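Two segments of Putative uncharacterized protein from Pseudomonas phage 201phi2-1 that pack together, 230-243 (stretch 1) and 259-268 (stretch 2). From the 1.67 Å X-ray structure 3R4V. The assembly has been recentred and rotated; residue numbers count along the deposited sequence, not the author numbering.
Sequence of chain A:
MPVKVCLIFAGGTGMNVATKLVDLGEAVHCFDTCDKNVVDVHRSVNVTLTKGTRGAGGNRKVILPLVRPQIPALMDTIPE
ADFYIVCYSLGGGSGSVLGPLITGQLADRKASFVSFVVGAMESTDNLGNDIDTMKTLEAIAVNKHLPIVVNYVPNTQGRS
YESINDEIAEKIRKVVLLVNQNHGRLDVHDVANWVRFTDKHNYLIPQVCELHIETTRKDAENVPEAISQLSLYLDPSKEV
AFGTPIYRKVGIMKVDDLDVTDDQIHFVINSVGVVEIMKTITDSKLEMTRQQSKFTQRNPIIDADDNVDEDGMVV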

# COMPACT_ATOMS: atom_id res chain seq x y z
N LEU A 230 -9.88 10.46 12.26
CA LEU A 230 -11.30 10.39 11.92
C LEU A 230 -11.92 9.24 12.71
O LEU A 230 -11.41 8.13 12.68
CB LEU A 230 -11.46 10.13 10.42
CG LEU A 230 -12.51 10.91 9.65
CD1 LEU A 230 -12.12 11.03 8.19
CD2 LEU A 230 -13.87 10.23 9.80
N SER A 231 -13.01 9.52 13.44
CA SER A 231 -13.68 8.49 14.24
C SER A 231 -15.11 8.27 13.78
O SER A 231 -15.84 9.22 13.53
CB SER A 231 -13.67 8.88 15.73
OG SER A 231 -12.35 8.89 16.24
N LEU A 232 -15.51 7.00 13.65
CA LEU A 232 -16.89 6.65 13.37
C LEU A 232 -17.51 5.99 14.60
O LEU A 232 -16.90 5.12 15.21
CB LEU A 232 -16.99 5.69 12.19
CG LEU A 232 -16.49 6.25 10.84
CD1 LEU A 232 -16.62 5.20 9.75
CD2 LEU A 232 -17.27 7.51 10.48
N TYR A 233 -18.73 6.39 14.95
CA TYR A 233 -19.43 5.80 16.08
C TYR A 233 -20.83 5.38 15.69
O TYR A 233 -21.55 6.13 15.04
CB TYR A 233 -19.54 6.81 17.23
CG TYR A 233 -18.25 7.20 17.92
CD1 TYR A 233 -17.71 6.41 18.93
CD2 TYR A 233 -17.59 8.37 17.58
CE1 TYR A 233 -16.55 6.77 19.58
CE2 TYR A 233 -16.42 8.75 18.23
CZ TYR A 233 -15.90 7.94 19.23
OH TYR A 233 -14.74 8.29 19.87
N LEU A 234 -21.23 4.18 16.11
CA LEU A 234 -22.61 3.74 15.94
C LEU A 234 -23.48 4.27 17.07
O LEU A 234 -24.62 4.68 16.86
CB LEU A 234 -22.68 2.21 15.89
CG LEU A 234 -24.06 1.58 15.70
CD1 LEU A 234 -24.77 2.17 14.50
CD2 LEU A 234 -23.92 0.07 15.54
N ASP A 235 -22.93 4.25 18.28
CA ASP A 235 -23.60 4.78 19.46
C ASP A 235 -23.04 6.16 19.72
O ASP A 235 -21.92 6.29 20.22
CB ASP A 235 -23.34 3.86 20.67
CG ASP A 235 -24.12 4.28 21.91
OD1 ASP A 235 -24.63 5.42 21.96
OD2 ASP A 235 -24.20 3.45 22.84
N PRO A 236 -23.80 7.21 19.38
CA PRO A 236 -23.26 8.57 19.53
C PRO A 236 -23.01 8.94 20.99
O PRO A 236 -22.34 9.94 21.25
CB PRO A 236 -24.36 9.45 18.92
CG PRO A 236 -25.61 8.62 18.98
CD PRO A 236 -25.15 7.21 18.79
N SER A 237 -23.54 8.15 21.92
CA SER A 237 -23.29 8.40 23.33
C SER A 237 -21.85 8.09 23.72
O SER A 237 -21.36 8.56 24.75
CB SER A 237 -24.26 7.58 24.21
OG SER A 237 -23.78 6.27 24.43
N LYS A 238 -21.16 7.32 22.89
CA LYS A 238 -19.79 6.89 23.20
C LYS A 238 -18.71 7.82 22.64
O LYS A 238 -17.51 7.57 22.80
CB LYS A 238 -19.56 5.46 22.71
CG LYS A 238 -20.39 4.41 23.44
CD LYS A 238 -20.17 3.02 22.86
CE LYS A 238 -18.71 2.59 22.98
NZ LYS A 238 -18.43 1.30 22.27
N GLU A 239 -19.13 8.91 21.99
CA GLU A 239 -18.16 9.83 21.40
C GLU A 239 -17.33 10.52 22.47
O GLU A 239 -17.86 11.19 23.34
CB GLU A 239 -18.86 10.87 20.53
CG GLU A 239 -17.92 11.94 19.99
CD GLU A 239 -18.65 13.00 19.18
OE1 GLU A 239 -19.85 12.82 18.90
OE2 GLU A 239 -18.01 14.02 18.83
N VAL A 240 -16.01 10.34 22.39
CA VAL A 240 -15.08 10.99 23.31
C VAL A 240 -13.95 11.64 22.52
O VAL A 240 -13.27 10.99 21.74
CB VAL A 240 -14.48 9.99 24.31
CG1 VAL A 240 -13.32 10.62 25.05
CG2 VAL A 240 -15.55 9.51 25.28
N ALA A 241 -13.77 12.94 22.72
CA ALA A 241 -12.73 13.68 22.01
C ALA A 241 -11.37 13.40 22.63
O ALA A 241 -10.86 14.21 23.41
CB ALA A 241 -13.03 15.17 22.02
N PHE A 242 -10.78 12.26 22.29
CA PHE A 242 -9.53 11.83 22.90
C PHE A 242 -8.33 12.16 22.02
O PHE A 242 -8.49 12.56 20.86
CB PHE A 242 -9.57 10.33 23.16
CG PHE A 242 -9.69 9.52 21.90
CD1 PHE A 242 -8.57 9.21 21.15
CD2 PHE A 242 -10.92 9.06 21.47
CE1 PHE A 242 -8.67 8.46 20.00
CE2 PHE A 242 -11.03 8.31 20.32
CZ PHE A 242 -9.91 8.01 19.58
N GLY A 243 -7.13 11.97 22.56
CA GLY A 243 -5.91 12.17 21.80
C GLY A 243 -5.53 13.62 21.61
O GLY A 243 -6.22 14.53 22.09
N ASP A 259 -23.27 -2.45 6.06
CA ASP A 259 -21.81 -2.53 6.01
C ASP A 259 -21.15 -2.20 7.35
O ASP A 259 -19.94 -2.34 7.51
CB ASP A 259 -21.26 -1.63 4.91
CG ASP A 259 -21.62 -2.11 3.52
OD1 ASP A 259 -22.00 -3.30 3.37
OD2 ASP A 259 -21.51 -1.31 2.56
N VAL A 260 -21.95 -1.76 8.32
CA VAL A 260 -21.40 -1.41 9.62
C VAL A 260 -21.02 -2.66 10.41
O VAL A 260 -21.88 -3.38 10.91
CB VAL A 260 -22.37 -0.51 10.42
CG1 VAL A 260 -21.89 -0.34 11.85
CG2 VAL A 260 -22.50 0.83 9.72
N THR A 261 -19.72 -2.90 10.50
CA THR A 261 -19.18 -4.13 11.05
C THR A 261 -18.81 -4.02 12.53
O THR A 261 -18.78 -5.02 13.24
CB THR A 261 -17.92 -4.58 10.26
OG1 THR A 261 -17.03 -3.46 10.11
CG2 THR A 261 -18.31 -5.09 8.88
N ASP A 262 -18.52 -2.80 12.97
CA ASP A 262 -18.03 -2.54 14.32
C ASP A 262 -18.73 -1.33 14.91
O ASP A 262 -19.20 -0.46 14.18
CB ASP A 262 -16.53 -2.28 14.31
CG ASP A 262 -15.75 -3.34 13.56
OD1 ASP A 262 -15.75 -3.30 12.31
OD2 ASP A 262 -15.14 -4.20 14.21
N ASP A 263 -18.77 -1.26 16.24
CA ASP A 263 -19.46 -0.18 16.95
C ASP A 263 -18.72 1.16 16.88
O ASP A 263 -19.33 2.23 16.94
CB ASP A 263 -19.69 -0.58 18.41
CG ASP A 263 -20.57 0.40 19.15
OD1 ASP A 263 -21.81 0.33 18.99
OD2 ASP A 263 -20.02 1.23 19.91
N GLN A 264 -17.40 1.11 16.78
CA GLN A 264 -16.62 2.33 16.56
C GLN A 264 -15.34 1.98 15.82
O GLN A 264 -14.77 0.90 16.03
CB GLN A 264 -16.33 3.06 17.87
CG GLN A 264 -15.40 2.34 18.81
CD GLN A 264 -15.30 3.03 20.16
OE1 GLN A 264 -16.24 3.00 20.96
NE2 GLN A 264 -14.17 3.67 20.42
N ILE A 265 -14.92 2.87 14.94
CA ILE A 265 -13.72 2.66 14.13
C ILE A 265 -12.98 3.99 14.09
O ILE A 265 -13.60 5.02 13.82
CB ILE A 265 -14.04 2.21 12.67
CG1 ILE A 265 -15.09 1.10 12.66
CG2 ILE A 265 -12.76 1.76 11.94
CD1 ILE A 265 -15.64 0.77 11.29
N HIS A 266 -11.68 3.97 14.37
CA HIS A 266 -10.85 5.17 14.36
C HIS A 266 -9.76 5.03 13.32
O HIS A 266 -9.04 4.04 13.31
CB HIS A 266 -10.21 5.39 15.73
CG HIS A 266 -11.20 5.36 16.86
ND1 HIS A 266 -11.95 6.45 17.22
CD2 HIS A 266 -11.59 4.35 17.67
CE1 HIS A 266 -12.75 6.13 18.22
NE2 HIS A 266 -12.56 4.85 18.51
N PHE A 267 -9.64 6.04 12.47
CA PHE A 267 -8.65 6.04 11.40
C PHE A 267 -7.65 7.12 11.74
O PHE A 267 -7.94 8.31 11.61
CB PHE A 267 -9.36 6.35 10.08
CG PHE A 267 -10.47 5.38 9.73
CD1 PHE A 267 -11.74 5.53 10.28
CD2 PHE A 267 -10.24 4.32 8.88
CE1 PHE A 267 -12.76 4.64 9.96
CE2 PHE A 267 -11.25 3.42 8.56
CZ PHE A 267 -12.51 3.58 9.10
N VAL A 268 -6.49 6.72 12.24
CA VAL A 268 -5.54 7.67 12.78
C VAL A 268 -4.30 7.72 11.91
O VAL A 268 -3.72 6.69 11.60
CB VAL A 268 -5.12 7.29 14.19
CG1 VAL A 268 -4.33 8.44 14.85
CG2 VAL A 268 -6.36 6.93 15.03
O HOH W 1 -13.93 6.70 21.78
O HOH W 2 -20.46 3.57 19.13

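An antiparallel β pairing sorts its side chains by alternation, so that one pair of strands can present a polar face and an apolar one, and these two segments are a compact example. Strands 230-233 and 264-268 run antiparallel, their directions 173° apart. Leu230 and Phe267 exchange two backbone hydrogen bonds (Leu230 N to Phe267 O, 3.0 Å; Phe267 N to Leu230 O, 2.7 Å), as do Leu232 and Ile265 (Leu232 N to Ile265 O, 2.8 Å; Ile265 N to Leu232 O, 3.0 Å). Between these pairs, Ser231 faces His266 in a non-hydrogen-bonded register, and their side chains take up the bonding instead.

His266 is the hub of its face. Its ND1 lies 2.7 Å from Ser231 OG in a hydrogen bond whose direction is open, while NE2 accepts from Gln264 NE2 at 2.8 Å; both ring nitrogens thus have a hydrogen-bonding partner. The ring also joins two aromatic contacts: it turns its edge toward the face of Tyr233, offset, and receives on its own face the edge of Phe242, whose CE2 comes within 3.5 Å of His266 CE1.

Phe267 serves the other face, with Leu230, Leu232 and Ile265. There the side-chain contacts are apolar: Leu232 CD1 lies 3.9 Å from Phe267 CE1, and Leu230 CB lies 4.3 Å from Phe267 CB. The edge of the Phe267 ring also meets the carbonyl O of Leu230.

Asp263, which covers the most surface of all, extends the association past the strand ends. Its backbone O accepts from Leu234 N at 2.8 Å, continuing the ladder's bonding by one step. Its carboxylate reaches across to Lys238, forming a salt bridge between Asp263 OD2 and Lys238 NZ at 2.8 Å; the same ammonium donates a weak hydrogen bond to Gln264 OE1 (Lys238 NZ to Gln264 OE1, 3.1 Å). A water accepting from Asp235 N and donating to Asp263 OD2 adds a further bridge.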